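Local coordinates for C alpha-dehydrogenase (Sphingobium sp. SYK-6, PDB 4YAG), which binds NADH and acts as a short-chain C alpha-dehydrogenase in the bacterial pathway that cleaves lignin beta-aryl ethers, at residues F9-A14 / V33-R38; I87-A92 / H138-A143; A113-G118 / T160-V165. All coordinates share one frame; numbering follows the deposited sequence.

Contact 1 of 3, residues F9-A14 / V33-R38; sequences FITGGA and VLADIR. With NAI (1,4-dihydronicotinamide adenine dinucleotide), chain C.
The F9 ring meets V33 and A35 obliquely: CD2 lies 3.5 Å from V33 CG1, and the ring tip, CZ, 3.5 Å from A35 CB. With CG anti to the backbone N (chi1 -179°), the ring reaches over the neighbouring strand, and beyond the two segments it meets the ring of F126 and C78 of helix 68-82. The other flat group, the adenine of NADH, is sandwiched. I37 CG2 stands over one face, 3.7 Å from C5A, while A92 CB covers the opposite face at 3.7 Å from C4A; aliphatic carbons suit a ring gripped by its faces. Strands 7-11 and 31-36 run parallel as the two strands of the beta-alpha-beta unit, linked by helix 16-27, that opens the Rossmann fold; straight bonds join I10 N to V33 O and A35 N to I10 O. At T11 begins the glycine-rich TGxxxGxG motif of short-chain dehydrogenases. G12, with no side chain and a positive phi of 61°, lets its CA sit 3.2 Å from the ribose oxygen O4B, and G13, having no side chain, leaves room for L34 CD2. D36, ending the second strand, takes the adenosine ribose with both carboxylate oxygens: OD1 accepts from O2B at 2.7 Å and OD2 from O3B at 2.7 Å, a pattern characteristic of NAD(H)-preferring enzymes. OD1 also receives R38 N at 2.9 Å on its anti lone pair, an Asx turn that steadies the carboxylate, while A14 N adds a long, weak bond to OD2.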
# COMPACT_ATOMS: atom_id res chain seq x y z
N PHE A 9 14.22 -18.81 -4.94
CA PHE A 9 14.46 -18.17 -3.67
C PHE A 9 13.10 -17.85 -3.07
O PHE A 9 12.32 -17.08 -3.67
CB PHE A 9 15.27 -16.90 -3.89
CG PHE A 9 15.61 -16.14 -2.63
CD1 PHE A 9 14.79 -15.15 -2.15
CD2 PHE A 9 16.74 -16.43 -1.92
CE1 PHE A 9 15.11 -14.46 -1.00
CE2 PHE A 9 17.07 -15.76 -0.76
CZ PHE A 9 16.26 -14.77 -0.30
N ILE A 10 12.81 -18.43 -1.91
CA ILE A 10 11.48 -18.36 -1.32
C ILE A 10 11.53 -17.75 0.07
O ILE A 10 12.05 -18.36 1.02
CB ILE A 10 10.82 -19.75 -1.22
CG1 ILE A 10 10.95 -20.49 -2.56
CG2 ILE A 10 9.37 -19.66 -0.77
CD1 ILE A 10 10.42 -21.89 -2.52
N THR A 11 10.99 -16.55 0.22
CA THR A 11 10.90 -15.97 1.55
C THR A 11 9.71 -16.56 2.29
O THR A 11 8.69 -16.90 1.71
CB THR A 11 10.80 -14.46 1.52
OG1 THR A 11 9.50 -14.09 1.06
CG2 THR A 11 11.90 -13.85 0.67
N GLY A 12 9.88 -16.76 3.59
CA GLY A 12 8.93 -17.53 4.38
C GLY A 12 8.84 -18.97 3.87
O GLY A 12 7.81 -19.62 4.04
N GLY A 13 9.93 -19.47 3.29
CA GLY A 13 9.93 -20.77 2.66
C GLY A 13 9.95 -21.96 3.60
O GLY A 13 9.83 -23.10 3.16
N ALA A 14 10.09 -21.70 4.90
CA ALA A 14 10.24 -22.78 5.86
C ALA A 14 8.97 -23.11 6.65
O ALA A 14 9.01 -23.91 7.61
CB ALA A 14 11.39 -22.46 6.82
N VAL A 33 16.33 -22.10 -2.28
CA VAL A 33 16.88 -21.34 -1.18
C VAL A 33 15.69 -20.86 -0.36
O VAL A 33 14.83 -20.13 -0.88
CB VAL A 33 17.72 -20.15 -1.65
CG1 VAL A 33 18.17 -19.30 -0.48
CG2 VAL A 33 18.88 -20.63 -2.44
N LEU A 34 15.62 -21.32 0.88
CA LEU A 34 14.56 -20.92 1.80
C LEU A 34 15.10 -19.84 2.73
O LEU A 34 16.08 -20.05 3.43
CB LEU A 34 14.06 -22.12 2.60
CG LEU A 34 13.71 -23.37 1.80
CD1 LEU A 34 13.23 -24.47 2.71
CD2 LEU A 34 12.69 -23.09 0.73
N ALA A 35 14.45 -18.68 2.71
CA ALA A 35 14.86 -17.54 3.51
C ALA A 35 13.75 -17.28 4.53
O ALA A 35 12.58 -17.17 4.19
CB ALA A 35 15.09 -16.31 2.62
N ASP A 36 14.12 -17.19 5.79
CA ASP A 36 13.12 -17.11 6.86
C ASP A 36 13.74 -16.48 8.09
O ASP A 36 14.94 -16.66 8.36
CB ASP A 36 12.62 -18.52 7.17
CG ASP A 36 11.23 -18.56 7.77
OD1 ASP A 36 11.08 -18.16 8.95
OD2 ASP A 36 10.29 -19.00 7.05
N ILE A 37 12.92 -15.81 8.88
CA ILE A 37 13.41 -15.16 10.08
C ILE A 37 13.48 -16.14 11.27
O ILE A 37 14.12 -15.85 12.28
CB ILE A 37 12.51 -13.92 10.42
CG1 ILE A 37 13.26 -12.93 11.31
CG2 ILE A 37 11.20 -14.35 11.05
CD1 ILE A 37 12.50 -11.62 11.47
N ARG A 38 12.84 -17.30 11.15
CA ARG A 38 12.76 -18.27 12.23
C ARG A 38 13.75 -19.42 12.03
O ARG A 38 13.56 -20.24 11.13
CB ARG A 38 11.34 -18.82 12.33
CG ARG A 38 10.33 -17.83 12.92
CD ARG A 38 10.37 -17.77 14.43
NE ARG A 38 10.02 -19.05 15.05
CZ ARG A 38 8.77 -19.46 15.26
NH1 ARG A 38 7.74 -18.69 14.91
NH2 ARG A 38 8.55 -20.65 15.80
PA NAI C . 3.57 -19.00 8.10
O1A NAI C . 3.83 -18.19 9.34
O2A NAI C . 3.31 -20.48 8.28
O5B NAI C . 4.75 -18.82 7.07
C5B NAI C . 5.38 -17.58 6.94
C4B NAI C . 6.82 -17.75 7.19
O4B NAI C . 7.39 -16.43 6.90
C3B NAI C . 7.22 -18.13 8.55
O3B NAI C . 8.10 -19.27 8.56
C2B NAI C . 7.83 -16.94 9.10
O2B NAI C . 8.84 -17.21 10.09
C1B NAI C . 8.33 -16.20 7.95
N9A NAI C . 8.50 -14.79 8.19
C8A NAI C . 7.66 -13.93 8.87
N7A NAI C . 8.19 -12.70 8.92
C5A NAI C . 9.39 -12.72 8.26
C6A NAI C . 10.39 -11.79 7.97
N6A NAI C . 10.30 -10.48 8.47
N1A NAI C . 11.49 -12.16 7.26
C2A NAI C . 11.62 -13.44 6.82
N3A NAI C . 10.69 -14.37 7.07
C4A NAI C . 9.58 -14.04 7.78
O3 NAI C . 2.28 -18.31 7.47
PN NAI C . 1.67 -18.36 5.98
O1N NAI C . 2.23 -19.51 5.15
O2N NAI C . 0.18 -18.42 6.19
O5D NAI C . 2.12 -16.95 5.36
C5D NAI C . 2.63 -16.84 4.02
C4D NAI C . 1.97 -15.70 3.34
O4D NAI C . 0.58 -16.07 3.04
C3D NAI C . 1.92 -14.46 4.12
O3D NAI C . 2.31 -13.35 3.28
C2D NAI C . 0.52 -14.32 4.53
O2D NAI C . 0.17 -12.95 4.73
C1D NAI C . -0.23 -14.90 3.43
N1N NAI C . -1.55 -15.36 3.63
C2N NAI C . -1.87 -16.45 4.39
C3N NAI C . -3.19 -16.85 4.50
C7N NAI C . -3.57 -18.03 5.32
O7N NAI C . -4.76 -18.33 5.55
N7N NAI C . -2.49 -18.90 5.78
C4N NAI C . -4.21 -16.18 3.84
C5N NAI C . -3.87 -15.11 3.03
C6N NAI C . -2.56 -14.72 2.92

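Contact 2 of 3, residues I87-A92 / H138-A143; sequences ILINNA and HIVNTA. With NAI (1,4-dihydronicotinamide adenine dinucleotide), chain C.
N90 and N141 lie side by side on adjacent parallel strands, their amide planes 26° apart. Followed outward, N90 first brings CB to 3.3 Å from N141 OD1; its CG stands anti to the carbonyl carbon (chi1 -62°), and ND2 then donates to N141 OD1 at 2.9 Å, nearly in its own amide plane, with I139 CG2 3.7 Å away. An asparagine suits this buried place because its flat amide can pair with a like neighbour, whose own ND2 is taken up by T169. Backbone bonds alternate along the pair, from L88 N to H138 O up to T142 N to N90 O. On the opposite face of the sheet I89 CD1 presses on V140 CG2 at 3.4 Å, tighter than usual. At the strand ends T142 OG1 donates at 2.9 Å to a lone pair of OD1 of N91, a residue of the family's NNAG motif. The backbone O of N91, a different carbonyl, accepts from O3D of the nicotinamide ribose at 2.9 Å, and T142 CG2 packs on O4D. Helix 105-133 links strands 87-90 and 137-142 and covers L88, N90 and I139; helix 156-177 covers N141 on the same face, and strands 7-11 and 181-187 flank the pair.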
# COMPACT_ATOMS: atom_id res chain seq x y z
N ILE A 87 13.58 -18.00 -10.06
CA ILE A 87 12.24 -17.84 -9.53
C ILE A 87 12.37 -17.14 -8.19
O ILE A 87 13.10 -17.61 -7.30
CB ILE A 87 11.53 -19.19 -9.40
CG1 ILE A 87 11.35 -19.82 -10.79
CG2 ILE A 87 10.21 -19.06 -8.64
CD1 ILE A 87 10.89 -21.26 -10.79
N LEU A 88 11.67 -16.03 -8.05
CA LEU A 88 11.65 -15.24 -6.83
C LEU A 88 10.26 -15.28 -6.21
O LEU A 88 9.30 -14.83 -6.82
CB LEU A 88 12.06 -13.79 -7.14
CG LEU A 88 11.96 -12.78 -5.99
CD1 LEU A 88 12.91 -13.13 -4.85
CD2 LEU A 88 12.21 -11.36 -6.52
N ILE A 89 10.15 -15.83 -5.00
CA ILE A 89 8.87 -15.98 -4.32
C ILE A 89 8.91 -15.08 -3.08
O ILE A 89 9.54 -15.42 -2.07
CB ILE A 89 8.53 -17.44 -3.92
CG1 ILE A 89 8.73 -18.42 -5.09
CG2 ILE A 89 7.12 -17.48 -3.32
CD1 ILE A 89 7.73 -18.32 -6.17
N ASN A 90 8.26 -13.93 -3.17
CA ASN A 90 8.19 -13.00 -2.05
C ASN A 90 6.93 -13.32 -1.28
O ASN A 90 5.85 -12.78 -1.56
CB ASN A 90 8.13 -11.55 -2.55
CG ASN A 90 9.36 -11.14 -3.33
OD1 ASN A 90 10.47 -11.20 -2.82
ND2 ASN A 90 9.15 -10.70 -4.57
N ASN A 91 7.06 -14.23 -0.34
CA ASN A 91 5.90 -14.83 0.31
C ASN A 91 5.78 -14.56 1.81
O ASN A 91 4.69 -14.63 2.35
CB ASN A 91 5.90 -16.33 0.02
CG ASN A 91 5.08 -17.12 0.99
OD1 ASN A 91 3.86 -17.28 0.82
ND2 ASN A 91 5.73 -17.64 2.01
N ALA A 92 6.90 -14.25 2.48
CA ALA A 92 6.86 -14.02 3.91
C ALA A 92 5.78 -12.98 4.23
O ALA A 92 5.61 -11.99 3.52
CB ALA A 92 8.20 -13.53 4.43
N HIS A 138 10.73 -15.68 -13.05
CA HIS A 138 9.37 -15.44 -12.60
C HIS A 138 9.39 -14.92 -11.18
O HIS A 138 10.24 -15.31 -10.39
CB HIS A 138 8.53 -16.72 -12.67
CG HIS A 138 7.07 -16.45 -12.81
ND1 HIS A 138 6.48 -16.20 -14.03
CD2 HIS A 138 6.09 -16.30 -11.88
CE1 HIS A 138 5.20 -15.96 -13.85
NE2 HIS A 138 4.94 -16.00 -12.56
N ILE A 139 8.44 -14.05 -10.87
CA ILE A 139 8.24 -13.52 -9.53
C ILE A 139 6.82 -13.84 -9.07
O ILE A 139 5.86 -13.60 -9.81
CB ILE A 139 8.38 -11.97 -9.49
CG1 ILE A 139 9.70 -11.55 -10.10
CG2 ILE A 139 8.22 -11.42 -8.07
CD1 ILE A 139 9.82 -10.08 -10.28
N VAL A 140 6.70 -14.40 -7.87
CA VAL A 140 5.41 -14.61 -7.25
C VAL A 140 5.39 -13.79 -5.98
O VAL A 140 6.28 -13.93 -5.13
CB VAL A 140 5.16 -16.08 -6.87
CG1 VAL A 140 3.80 -16.25 -6.18
CG2 VAL A 140 5.24 -16.99 -8.08
N ASN A 141 4.39 -12.92 -5.82
CA ASN A 141 4.18 -12.21 -4.56
C ASN A 141 2.95 -12.75 -3.87
O ASN A 141 1.90 -12.84 -4.50
CB ASN A 141 3.96 -10.70 -4.85
CG ASN A 141 5.19 -10.05 -5.44
OD1 ASN A 141 6.32 -10.40 -5.09
ND2 ASN A 141 4.99 -9.13 -6.37
N THR A 142 3.05 -13.06 -2.59
CA THR A 142 1.87 -13.52 -1.88
C THR A 142 1.15 -12.35 -1.25
O THR A 142 1.65 -11.73 -0.32
CB THR A 142 2.20 -14.53 -0.78
OG1 THR A 142 2.99 -15.59 -1.33
CG2 THR A 142 0.92 -15.07 -0.19
N ALA A 143 -0.03 -12.04 -1.78
CA ALA A 143 -0.86 -11.02 -1.17
C ALA A 143 -1.90 -11.74 -0.31
O ALA A 143 -1.53 -12.52 0.58
CB ALA A 143 -1.49 -10.15 -2.25
PA NAI C . 3.57 -19.00 8.10
O1A NAI C . 3.83 -18.19 9.34
O2A NAI C . 3.31 -20.48 8.28
O5B NAI C . 4.75 -18.82 7.07
C5B NAI C . 5.38 -17.58 6.94
C4B NAI C . 6.82 -17.75 7.19
O4B NAI C . 7.39 -16.43 6.90
C3B NAI C . 7.22 -18.13 8.55
O3B NAI C . 8.10 -19.27 8.56
C2B NAI C . 7.83 -16.94 9.10
O2B NAI C . 8.84 -17.21 10.09
C1B NAI C . 8.33 -16.20 7.95
N9A NAI C . 8.50 -14.79 8.19
C8A NAI C . 7.66 -13.93 8.87
N7A NAI C . 8.19 -12.70 8.92
C5A NAI C . 9.39 -12.72 8.26
C6A NAI C . 10.39 -11.79 7.97
N6A NAI C . 10.30 -10.48 8.47
N1A NAI C . 11.49 -12.16 7.26
C2A NAI C . 11.62 -13.44 6.82
N3A NAI C . 10.69 -14.37 7.07
C4A NAI C . 9.58 -14.04 7.78
O3 NAI C . 2.28 -18.31 7.47
PN NAI C . 1.67 -18.36 5.98
O1N NAI C . 2.23 -19.51 5.15
O2N NAI C . 0.18 -18.42 6.19
O5D NAI C . 2.12 -16.95 5.36
C5D NAI C . 2.63 -16.84 4.02
C4D NAI C . 1.97 -15.70 3.34
O4D NAI C . 0.58 -16.07 3.04
C3D NAI C . 1.92 -14.46 4.12
O3D NAI C . 2.31 -13.35 3.28
C2D NAI C . 0.52 -14.32 4.53
O2D NAI C . 0.17 -12.95 4.73
C1D NAI C . -0.23 -14.90 3.43
N1N NAI C . -1.55 -15.36 3.63
C2N NAI C . -1.87 -16.45 4.39
C3N NAI C . -3.19 -16.85 4.50
C7N NAI C . -3.57 -18.03 5.32
O7N NAI C . -4.76 -18.33 5.55
N7N NAI C . -2.49 -18.90 5.78
C4N NAI C . -4.21 -16.18 3.84
C5N NAI C . -3.87 -15.11 3.03
C6N NAI C . -2.56 -14.72 2.92
O HOH W 1 4.52 -11.43 0.96

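Contact 3 of 3, residues A113-G118 / T160-V165; sequences AINLMG and TAKAAV. With NAI (1,4-dihydronicotinamide adenine dinucleotide), chain C.
K162 NZ, linked to N115 through a water, is gripped from several directions: it donates to O3D at 2.9 Å and to O2D at 3.0 Å of the nicotinamide ribose, meets the water at 2.7 Å, and also bonds to T142 O. With four acceptors around it, at least one N-H is probably shared, perhaps between the two ribose oxygens. K162 is the lysine of the YxxxK motif of the short-chain dehydrogenase family, with Y158 one turn earlier on helix 156-177. The water lies 2.6 Å from N115 O, as in relatives where such a water belongs to a proposed proton relay. A long chain is needed here, for K162 CB points away from helix 105-133 and the bend at chi2 (-64°) brings the amine back. N115 ND2 is bonded to I94 O. Away from the cofactor, segments 113-118 and 160-165 run nearly parallel, 15° apart, their axes 8.5 Å apart at the closest, as small alanines permit: A161 CB abuts N115 CB at 3.7 Å. T167 of the second subunit packs against A163. L116 straddles A164 CB with both methyls, CD1 at 3.7 Å, and V165 CG2 comes to 3.2 Å from N115 O.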
# COMPACT_ATOMS: atom_id res chain seq x y z
N ALA A 113 6.24 -2.86 6.82
CA ALA A 113 7.62 -3.30 6.55
C ALA A 113 7.62 -4.72 6.06
O ALA A 113 8.30 -5.02 5.10
CB ALA A 113 8.52 -3.19 7.77
N ILE A 114 6.91 -5.62 6.72
CA ILE A 114 7.03 -7.02 6.33
C ILE A 114 6.19 -7.28 5.10
O ILE A 114 6.66 -7.85 4.11
CB ILE A 114 6.63 -7.98 7.46
CG1 ILE A 114 7.33 -7.64 8.79
CG2 ILE A 114 6.90 -9.43 7.03
CD1 ILE A 114 8.81 -7.38 8.69
N ASN A 115 4.92 -6.86 5.13
CA ASN A 115 3.98 -7.31 4.11
C ASN A 115 4.01 -6.51 2.80
O ASN A 115 3.56 -7.01 1.77
CB ASN A 115 2.54 -7.33 4.67
CG ASN A 115 2.33 -8.42 5.71
OD1 ASN A 115 3.16 -9.31 5.89
ND2 ASN A 115 1.21 -8.35 6.42
N LEU A 116 4.56 -5.30 2.83
CA LEU A 116 4.68 -4.50 1.61
C LEU A 116 6.14 -4.27 1.26
O LEU A 116 6.57 -4.52 0.11
CB LEU A 116 3.92 -3.17 1.75
CG LEU A 116 4.07 -2.24 0.55
CD1 LEU A 116 3.70 -2.91 -0.76
CD2 LEU A 116 3.22 -0.95 0.72
N MET A 117 6.96 -3.81 2.20
CA MET A 117 8.35 -3.55 1.87
C MET A 117 9.14 -4.86 1.66
O MET A 117 10.13 -4.87 0.95
CB MET A 117 9.04 -2.63 2.89
CG MET A 117 10.39 -2.10 2.41
SD MET A 117 10.30 -1.26 0.79
CE MET A 117 9.33 0.14 1.21
N GLY A 118 8.70 -5.95 2.26
CA GLY A 118 9.38 -7.23 2.04
C GLY A 118 9.42 -7.57 0.55
O GLY A 118 10.50 -7.79 -0.01
N THR A 160 -4.45 -3.16 4.01
CA THR A 160 -3.83 -2.05 3.33
C THR A 160 -2.56 -2.50 2.60
O THR A 160 -2.34 -2.20 1.44
CB THR A 160 -3.53 -0.90 4.33
OG1 THR A 160 -4.76 -0.38 4.86
CG2 THR A 160 -2.76 0.24 3.69
N ALA A 161 -1.72 -3.26 3.31
CA ALA A 161 -0.49 -3.77 2.71
C ALA A 161 -0.77 -4.76 1.60
O ALA A 161 -0.13 -4.73 0.55
CB ALA A 161 0.38 -4.45 3.78
N LYS A 162 -1.72 -5.64 1.83
CA LYS A 162 -2.00 -6.68 0.85
C LYS A 162 -2.61 -6.13 -0.44
O LYS A 162 -2.34 -6.64 -1.52
CB LYS A 162 -2.87 -7.78 1.44
CG LYS A 162 -2.17 -8.59 2.57
CD LYS A 162 -0.99 -9.33 2.03
CE LYS A 162 -0.45 -10.38 3.01
NZ LYS A 162 0.72 -11.08 2.45
N ALA A 163 -3.46 -5.10 -0.34
CA ALA A 163 -3.97 -4.43 -1.53
C ALA A 163 -2.83 -3.84 -2.35
O ALA A 163 -2.80 -3.92 -3.58
CB ALA A 163 -4.94 -3.34 -1.15
N ALA A 164 -1.88 -3.24 -1.65
CA ALA A 164 -0.73 -2.65 -2.31
C ALA A 164 0.10 -3.70 -3.05
O ALA A 164 0.61 -3.43 -4.13
CB ALA A 164 0.15 -1.92 -1.31
N VAL A 165 0.24 -4.89 -2.47
CA VAL A 165 1.00 -5.94 -3.14
C VAL A 165 0.34 -6.38 -4.44
O VAL A 165 1.01 -6.69 -5.43
CB VAL A 165 1.19 -7.15 -2.19
CG1 VAL A 165 1.82 -8.34 -2.93
CG2 VAL A 165 2.06 -6.74 -1.02
PA NAI C . 3.57 -19.00 8.10
O1A NAI C . 3.83 -18.19 9.34
O2A NAI C . 3.31 -20.48 8.28
O5B NAI C . 4.75 -18.82 7.07
C5B NAI C . 5.38 -17.58 6.94
C4B NAI C . 6.82 -17.75 7.19
O4B NAI C . 7.39 -16.43 6.90
C3B NAI C . 7.22 -18.13 8.55
O3B NAI C . 8.10 -19.27 8.56
C2B NAI C . 7.83 -16.94 9.10
O2B NAI C . 8.84 -17.21 10.09
C1B NAI C . 8.33 -16.20 7.95
N9A NAI C . 8.50 -14.79 8.19
C8A NAI C . 7.66 -13.93 8.87
N7A NAI C . 8.19 -12.70 8.92
C5A NAI C . 9.39 -12.72 8.26
C6A NAI C . 10.39 -11.79 7.97
N6A NAI C . 10.30 -10.48 8.47
N1A NAI C . 11.49 -12.16 7.26
C2A NAI C . 11.62 -13.44 6.82
N3A NAI C . 10.69 -14.37 7.07
C4A NAI C . 9.58 -14.04 7.78
O3 NAI C . 2.28 -18.31 7.47
PN NAI C . 1.67 -18.36 5.98
O1N NAI C . 2.23 -19.51 5.15
O2N NAI C . 0.18 -18.42 6.19
O5D NAI C . 2.12 -16.95 5.36
C5D NAI C . 2.63 -16.84 4.02
C4D NAI C . 1.97 -15.70 3.34
O4D NAI C . 0.58 -16.07 3.04
C3D NAI C . 1.92 -14.46 4.12
O3D NAI C . 2.31 -13.35 3.28
C2D NAI C . 0.52 -14.32 4.53
O2D NAI C . 0.17 -12.95 4.73
C1D NAI C . -0.23 -14.90 3.43
N1N NAI C . -1.55 -15.36 3.63
C2N NAI C . -1.87 -16.45 4.39
C3N NAI C . -3.19 -16.85 4.50
C7N NAI C . -3.57 -18.03 5.32
O7N NAI C . -4.76 -18.33 5.55
N7N NAI C . -2.49 -18.90 5.78
C4N NAI C . -4.21 -16.18 3.84
C5N NAI C . -3.87 -15.11 3.03
C6N NAI C . -2.56 -14.72 2.92
O HOH W 2 2.78 -9.52 1.63

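How the contacts relate
All three contacts are buried and touch the same NADH, but at different places. Contacts 1 and 2 are strand pairs of one sheet: strands 7-11 and 87-90 are neighbours, and T11 OG1 bonds to N91 N where the two meet. Both rely on regular backbone bonding, while contact 3, between helices, rests on side-chain packing and a water. It alone of the three reaches the second subunit. Contact 1 holds the adenosine ribose and adenine, while contacts 2 and 3 share the nicotinamide ribose and also brush the adenine; contact 2 lies nearest the centre of the chain and touches both neighbours, N141 and A143 packing against V165 of contact 3.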